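Local structure of putative mandelate racemase/muconate lactonizing enzyme (Bordetella bronchiseptica, 3DDM) at residues G148-I154 / L334-N340; L227-P233 / M252-G256. The protein is of unassigned function but belongs to the mandelate racemase/muconate lactonizing enzyme family, with an enolase-like N-terminal domain and a TIM-barrel domain. The protein carries 1 engineered substitution. The contacts are given in a common frame with arbitrary orientation. Numbering follows the deposited sequence.

Contact 1 of 2, residues G148-I154 / L334-N340; sequences GVYASGI and LLGVDAN. Engineered in segment 334-340: Gly336 (natural residue Glu).
This is a parallel strand pairing that closes the TIM-type barrel, joining its first strand, 146-154, to its last parallel strand, 334-338. The strand axes approach to 4.3 Å and cross at -35°. Both backbones are extended up to Ser152 and Asp338; Gly153 then turns to positive phi (78/44), which favours glycine. Register sets Val149 beside Leu335, Tyr150 beside Gly336 and Ser152 beside Asp338. Backbone hydrogen bonds alternate: Leu335 N to Gly148 O (3.0 Å), Tyr150 N to Leu335 O (3.0 Å), Val337 N to Tyr150 O (2.9 Å), Ser152 N to Val337 O (2.7 Å) and Ala339 N to Ser152 O (2.9 Å). Val149, Leu335 and Val337 share the outer face. On the opposite face Tyr150, chi1 p, lays its ring over engineered Gly336 (natural Glu), CA 3.5 Å from the ring centroid, a CH-pi contact. At the strand's end, Asp338 OD1 accepts from Asn340 N (3.1 Å), an Asx turn; OD2 salt-bridges Arg38. The backbone thus carries the closure, apolar side chains pack its outside against helix 313-325, and inside the Tyr150 hydroxyl is hydrogen-bonded to Lys175.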
loop_
_atom_site.group_PDB
_atom_site.type_symbol
_atom_site.label_atom_id
_atom_site.label_comp_id
_atom_site.label_asym_id
_atom_site.label_seq_id
_atom_site.Cartn_x
_atom_site.Cartn_y
_atom_site.Cartn_z
ATOM N N GLY A 148 19.055 -17.801 20.645
ATOM C CA GLY A 148 18.981 -16.770 21.664
ATOM C C GLY A 148 17.816 -15.822 21.385
ATOM O O GLY A 148 17.306 -15.770 20.257
ATOM N N VAL A 149 17.382 -15.088 22.406
ATOM C CA VAL A 149 16.284 -14.139 22.253
ATOM C C VAL A 149 16.576 -12.856 23.025
ATOM O O VAL A 149 17.526 -12.796 23.821
ATOM C CB VAL A 149 14.942 -14.705 22.781
ATOM C CG1 VAL A 149 14.638 -16.020 22.124
ATOM C CG2 VAL A 149 14.994 -14.867 24.288
ATOM N N TYR A 150 15.771 -11.826 22.771
ATOM C CA TYR A 150 15.911 -10.557 23.475
ATOM C C TYR A 150 14.538 -9.932 23.679
ATOM O O TYR A 150 13.634 -10.114 22.868
ATOM C CB TYR A 150 16.862 -9.590 22.729
ATOM C CG TYR A 150 16.374 -8.974 21.419
ATOM C CD1 TYR A 150 16.632 -9.591 20.184
ATOM C CD2 TYR A 150 15.678 -7.755 21.415
ATOM C CE1 TYR A 150 16.209 -9.005 18.979
ATOM C CE2 TYR A 150 15.251 -7.165 20.225
ATOM C CZ TYR A 150 15.519 -7.791 19.010
ATOM O OH TYR A 150 15.097 -7.198 17.834
ATOM N N ALA A 151 14.370 -9.240 24.797
ATOM C CA ALA A 151 13.111 -8.575 25.096
ATOM C C ALA A 151 13.116 -7.383 24.157
ATOM O O ALA A 151 14.010 -6.532 24.218
ATOM C CB ALA A 151 13.083 -8.120 26.556
ATOM N N SER A 152 12.124 -7.324 23.281
ATOM C CA SER A 152 12.064 -6.258 22.297
ATOM C C SER A 152 10.957 -5.253 22.522
ATOM O O SER A 152 9.841 -5.618 22.866
ATOM C CB SER A 152 11.916 -6.871 20.901
ATOM O OG SER A 152 11.878 -5.874 19.904
ATOM N N GLY A 153 11.283 -3.979 22.331
ATOM C CA GLY A 153 10.290 -2.927 22.455
ATOM C C GLY A 153 9.865 -2.444 23.823
ATOM O O GLY A 153 8.677 -2.244 24.062
ATOM N N ILE A 154 10.832 -2.252 24.710
ATOM C CA ILE A 154 10.589 -1.755 26.057
ATOM C C ILE A 154 10.278 -0.259 25.963
ATOM O O ILE A 154 11.084 0.512 25.440
ATOM C CB ILE A 154 11.847 -1.948 26.916
ATOM C CG1 ILE A 154 12.107 -3.444 27.088
ATOM C CG2 ILE A 154 11.707 -1.218 28.241
ATOM C CD1 ILE A 154 13.536 -3.773 27.420
ATOM N N LEU A 334 20.032 -13.185 17.183
ATOM C CA LEU A 334 19.089 -13.139 18.291
ATOM C C LEU A 334 17.688 -12.858 17.790
ATOM O O LEU A 334 17.481 -11.959 16.972
ATOM C CB LEU A 334 19.501 -12.075 19.308
ATOM C CG LEU A 334 20.851 -12.293 20.007
ATOM C CD1 LEU A 334 20.936 -11.421 21.239
ATOM C CD2 LEU A 334 20.995 -13.751 20.408
ATOM N N LEU A 335 16.730 -13.647 18.271
ATOM C CA LEU A 335 15.335 -13.493 17.887
ATOM C C LEU A 335 14.690 -12.563 18.901
ATOM O O LEU A 335 14.797 -12.787 20.107
ATOM C CB LEU A 335 14.654 -14.862 17.880
ATOM C CG LEU A 335 13.183 -15.049 17.478
ATOM C CD1 LEU A 335 12.316 -15.021 18.701
ATOM C CD2 LEU A 335 12.762 -13.994 16.477
ATOM N N GLY A 336 14.047 -11.504 18.410
ATOM C CA GLY A 336 13.404 -10.540 19.286
ATOM C C GLY A 336 11.976 -10.920 19.604
ATOM O O GLY A 336 11.200 -11.266 18.714
ATOM N N VAL A 337 11.626 -10.858 20.881
ATOM C CA VAL A 337 10.286 -11.205 21.325
ATOM C C VAL A 337 9.646 -9.976 21.961
ATOM O O VAL A 337 10.287 -9.283 22.763
ATOM C CB VAL A 337 10.330 -12.356 22.369
ATOM C CG1 VAL A 337 8.924 -12.820 22.710
ATOM C CG2 VAL A 337 11.160 -13.512 21.831
ATOM N N ASP A 338 8.394 -9.706 21.589
ATOM C CA ASP A 338 7.640 -8.568 22.122
ATOM C C ASP A 338 7.703 -8.559 23.653
ATOM O O ASP A 338 7.355 -9.542 24.300
ATOM C CB ASP A 338 6.178 -8.669 21.685
ATOM C CG ASP A 338 5.438 -7.349 21.796
ATOM O OD1 ASP A 338 5.807 -6.513 22.654
ATOM O OD2 ASP A 338 4.475 -7.157 21.022
ATOM N N ALA A 339 8.128 -7.445 24.232
ATOM C CA ALA A 339 8.247 -7.355 25.683
ATOM C C ALA A 339 6.914 -7.239 26.415
ATOM O O ALA A 339 6.792 -7.675 27.560
ATOM C CB ALA A 339 9.148 -6.178 26.057
ATOM N N ASN A 340 5.919 -6.659 25.747
ATOM C CA ASN A 340 4.593 -6.447 26.324
ATOM C C ASN A 340 3.700 -7.671 26.289
ATOM O O ASN A 340 3.899 -8.561 25.477
ATOM C CB ASN A 340 3.903 -5.286 25.610
ATOM C CG ASN A 340 4.727 -4.006 25.667
ATOM O OD1 ASN A 340 5.722 -3.864 24.952
ATOM N ND2 ASN A 340 4.327 -3.077 26.538
#

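Contact 2 of 2, residues L227-P233 / M252-G256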
loop_
_atom_site.group_PDB
_atom_site.type_symbol
_atom_site.label_atom_id
_atom_site.label_comp_id
_atom_site.label_asym_id
_atom_site.label_seq_id
_atom_site.Cartn_x
_atom_site.Cartn_y
_atom_site.Cartn_z
ATOM N N LEU A 227 25.772 -0.136 22.893
ATOM C CA LEU A 227 24.697 -0.864 22.231
ATOM C C LEU A 227 25.221 -1.838 21.180
ATOM O O LEU A 227 26.271 -1.611 20.591
ATOM C CB LEU A 227 23.729 0.124 21.578
ATOM C CG LEU A 227 23.134 1.187 22.506
ATOM C CD1 LEU A 227 22.194 2.066 21.709
ATOM C CD2 LEU A 227 22.386 0.534 23.660
ATOM N N ASP A 228 24.492 -2.926 20.957
ATOM C CA ASP A 228 24.880 -3.914 19.959
ATOM C C ASP A 228 24.498 -3.411 18.578
ATOM O O ASP A 228 25.099 -3.802 17.581
ATOM C CB ASP A 228 24.188 -5.252 20.224
ATOM C CG ASP A 228 24.966 -6.135 21.179
ATOM O OD1 ASP A 228 25.536 -5.595 22.160
ATOM O OD2 ASP A 228 24.993 -7.367 20.952
ATOM N N TRP A 229 23.475 -2.560 18.530
ATOM C CA TRP A 229 23.027 -1.974 17.274
ATOM C C TRP A 229 21.945 -0.911 17.480
ATOM O O TRP A 229 21.212 -0.931 18.476
ATOM C CB TRP A 229 22.530 -3.062 16.309
ATOM C CG TRP A 229 21.141 -3.593 16.563
ATOM C CD1 TRP A 229 19.957 -2.913 16.433
ATOM C CD2 TRP A 229 20.791 -4.940 16.909
ATOM N NE1 TRP A 229 18.893 -3.757 16.669
ATOM C CE2 TRP A 229 19.375 -5.005 16.964
ATOM C CE3 TRP A 229 21.536 -6.102 17.176
ATOM C CZ2 TRP A 229 18.691 -6.182 17.275
ATOM C CZ3 TRP A 229 20.855 -7.275 17.486
ATOM C CH2 TRP A 229 19.444 -7.302 17.533
ATOM N N LEU A 230 21.873 0.027 16.538
ATOM C CA LEU A 230 20.893 1.108 16.572
ATOM C C LEU A 230 19.909 0.781 15.446
ATOM O O LEU A 230 20.271 0.790 14.267
ATOM C CB LEU A 230 21.593 2.440 16.306
ATOM C CG LEU A 230 21.074 3.695 17.003
ATOM C CD1 LEU A 230 21.883 4.906 16.533
ATOM C CD2 LEU A 230 19.600 3.873 16.697
ATOM N N GLU A 231 18.665 0.488 15.807
ATOM C CA GLU A 231 17.678 0.108 14.808
ATOM C C GLU A 231 16.848 1.235 14.206
ATOM O O GLU A 231 16.322 2.093 14.912
ATOM C CB GLU A 231 16.751 -0.951 15.389
ATOM C CG GLU A 231 15.967 -1.676 14.342
ATOM C CD GLU A 231 15.083 -2.737 14.934
ATOM O OE1 GLU A 231 15.618 -3.630 15.631
ATOM O OE2 GLU A 231 13.855 -2.678 14.699
ATOM N N GLU A 232 16.743 1.201 12.882
ATOM C CA GLU A 232 15.999 2.175 12.097
ATOM C C GLU A 232 16.133 3.640 12.555
ATOM O O GLU A 232 15.129 4.319 12.787
ATOM C CB GLU A 232 14.517 1.778 12.047
ATOM C CG GLU A 232 14.244 0.413 11.421
ATOM C CD GLU A 232 12.943 0.385 10.624
ATOM O OE1 GLU A 232 13.000 0.111 9.406
ATOM O OE2 GLU A 232 11.864 0.639 11.204
ATOM N N PRO A 233 17.373 4.151 12.662
ATOM C CA PRO A 233 17.592 5.537 13.090
ATOM C C PRO A 233 17.036 6.547 12.090
ATOM O O PRO A 233 16.687 7.670 12.461
ATOM C CB PRO A 233 19.112 5.618 13.224
ATOM C CG PRO A 233 19.568 4.717 12.123
ATOM C CD PRO A 233 18.646 3.521 12.274
ATOM N N MET A 252 28.217 2.520 17.023
ATOM C CA MET A 252 27.659 1.178 16.989
ATOM C C MET A 252 27.130 0.865 15.602
ATOM O O MET A 252 26.930 1.764 14.785
ATOM C CB MET A 252 26.516 1.048 18.006
ATOM C CG MET A 252 25.178 1.693 17.590
ATOM S SD MET A 252 25.189 3.491 17.412
ATOM C CE MET A 252 25.234 3.991 19.118
ATOM N N PRO A 253 26.917 -0.428 15.308
ATOM C CA PRO A 253 26.396 -0.759 13.981
ATOM C C PRO A 253 24.900 -0.420 13.844
ATOM O O PRO A 253 24.168 -0.297 14.831
ATOM C CB PRO A 253 26.701 -2.260 13.849
ATOM C CG PRO A 253 26.690 -2.747 15.258
ATOM C CD PRO A 253 27.401 -1.639 16.003
ATOM N N LEU A 254 24.473 -0.261 12.600
ATOM C CA LEU A 254 23.110 0.078 12.269
ATOM C C LEU A 254 22.327 -1.183 11.898
ATOM O O LEU A 254 22.889 -2.142 11.358
ATOM C CB LEU A 254 23.124 1.074 11.097
ATOM C CG LEU A 254 23.055 2.578 11.412
ATOM C CD1 LEU A 254 23.880 2.936 12.626
ATOM C CD2 LEU A 254 23.517 3.346 10.208
ATOM N N ALA A 255 21.030 -1.182 12.193
ATOM C CA ALA A 255 20.179 -2.320 11.877
ATOM C C ALA A 255 18.902 -1.861 11.176
ATOM O O ALA A 255 18.432 -0.740 11.386
ATOM C CB ALA A 255 19.831 -3.068 13.137
ATOM N N GLY A 256 18.347 -2.739 10.342
ATOM C CA GLY A 256 17.127 -2.428 9.624
ATOM C C GLY A 256 16.660 -3.657 8.874
ATOM O O GLY A 256 17.402 -4.622 8.755
#
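Backbone hydrogen bonds join two neighbouring parallel strands: Leu230 N to Pro253 O (2.9 Å), Ala255 N to Leu230 O (3.0 Å) and Glu232 N to Ala255 O (3.0 Å). Leu230 therefore pairs with Leu254 and Glu231 with Ala255, at a crossing angle of -40°. Trp229 CA also approaches Pro253 O (3.2 Å), a CA-H...O contact to the same acceptor. On the Leu230/Leu254 side, loop residues Met252 and Pro233 add to the apolar packing: Leu230 CD1 touches Met252 SD at 3.7 Å, and Pro233 CG meets Leu254 CG at 4.2 Å. On the other, Ala255 CB sits over the Trp229 five-membered ring, 3.7 Å from its centroid, a CH-pi contact. The polar side chain on that second face is Glu231, whose OE1 takes a weak bond from Trp229 NE1 (3.4 Å), a hydrogen bond from Gln279 and a salt bridge from Lys175. Together with helix 240-249, which packs on Leu254 and Pro233, the strands form a beta-alpha-beta crossover unit of the barrel; strand 202-205 continues the sheet beside 229-231, and strand 275-278 beside 254-256.

From the N terminus, the chain first builds the small antiparallel sheet and the helices after it, then enters the barrel at strand 146-154. Contact 1 opens here and is completed only 180 residues later at 334-340, once the other parallel strands have been laid down between them. Contact 2 falls wholly within this span: its segments are 19 residues apart and close the short loop of a single strand-helix-strand unit. One contact thus shuts the ring and the other adds a local step to its wall. Their centres are about 15 Å apart, yet they touch across the barrel interior, Tyr150 OH lying 3.8 Å from Trp229 CZ2, and Lys175 reaches both Tyr150 and Glu231.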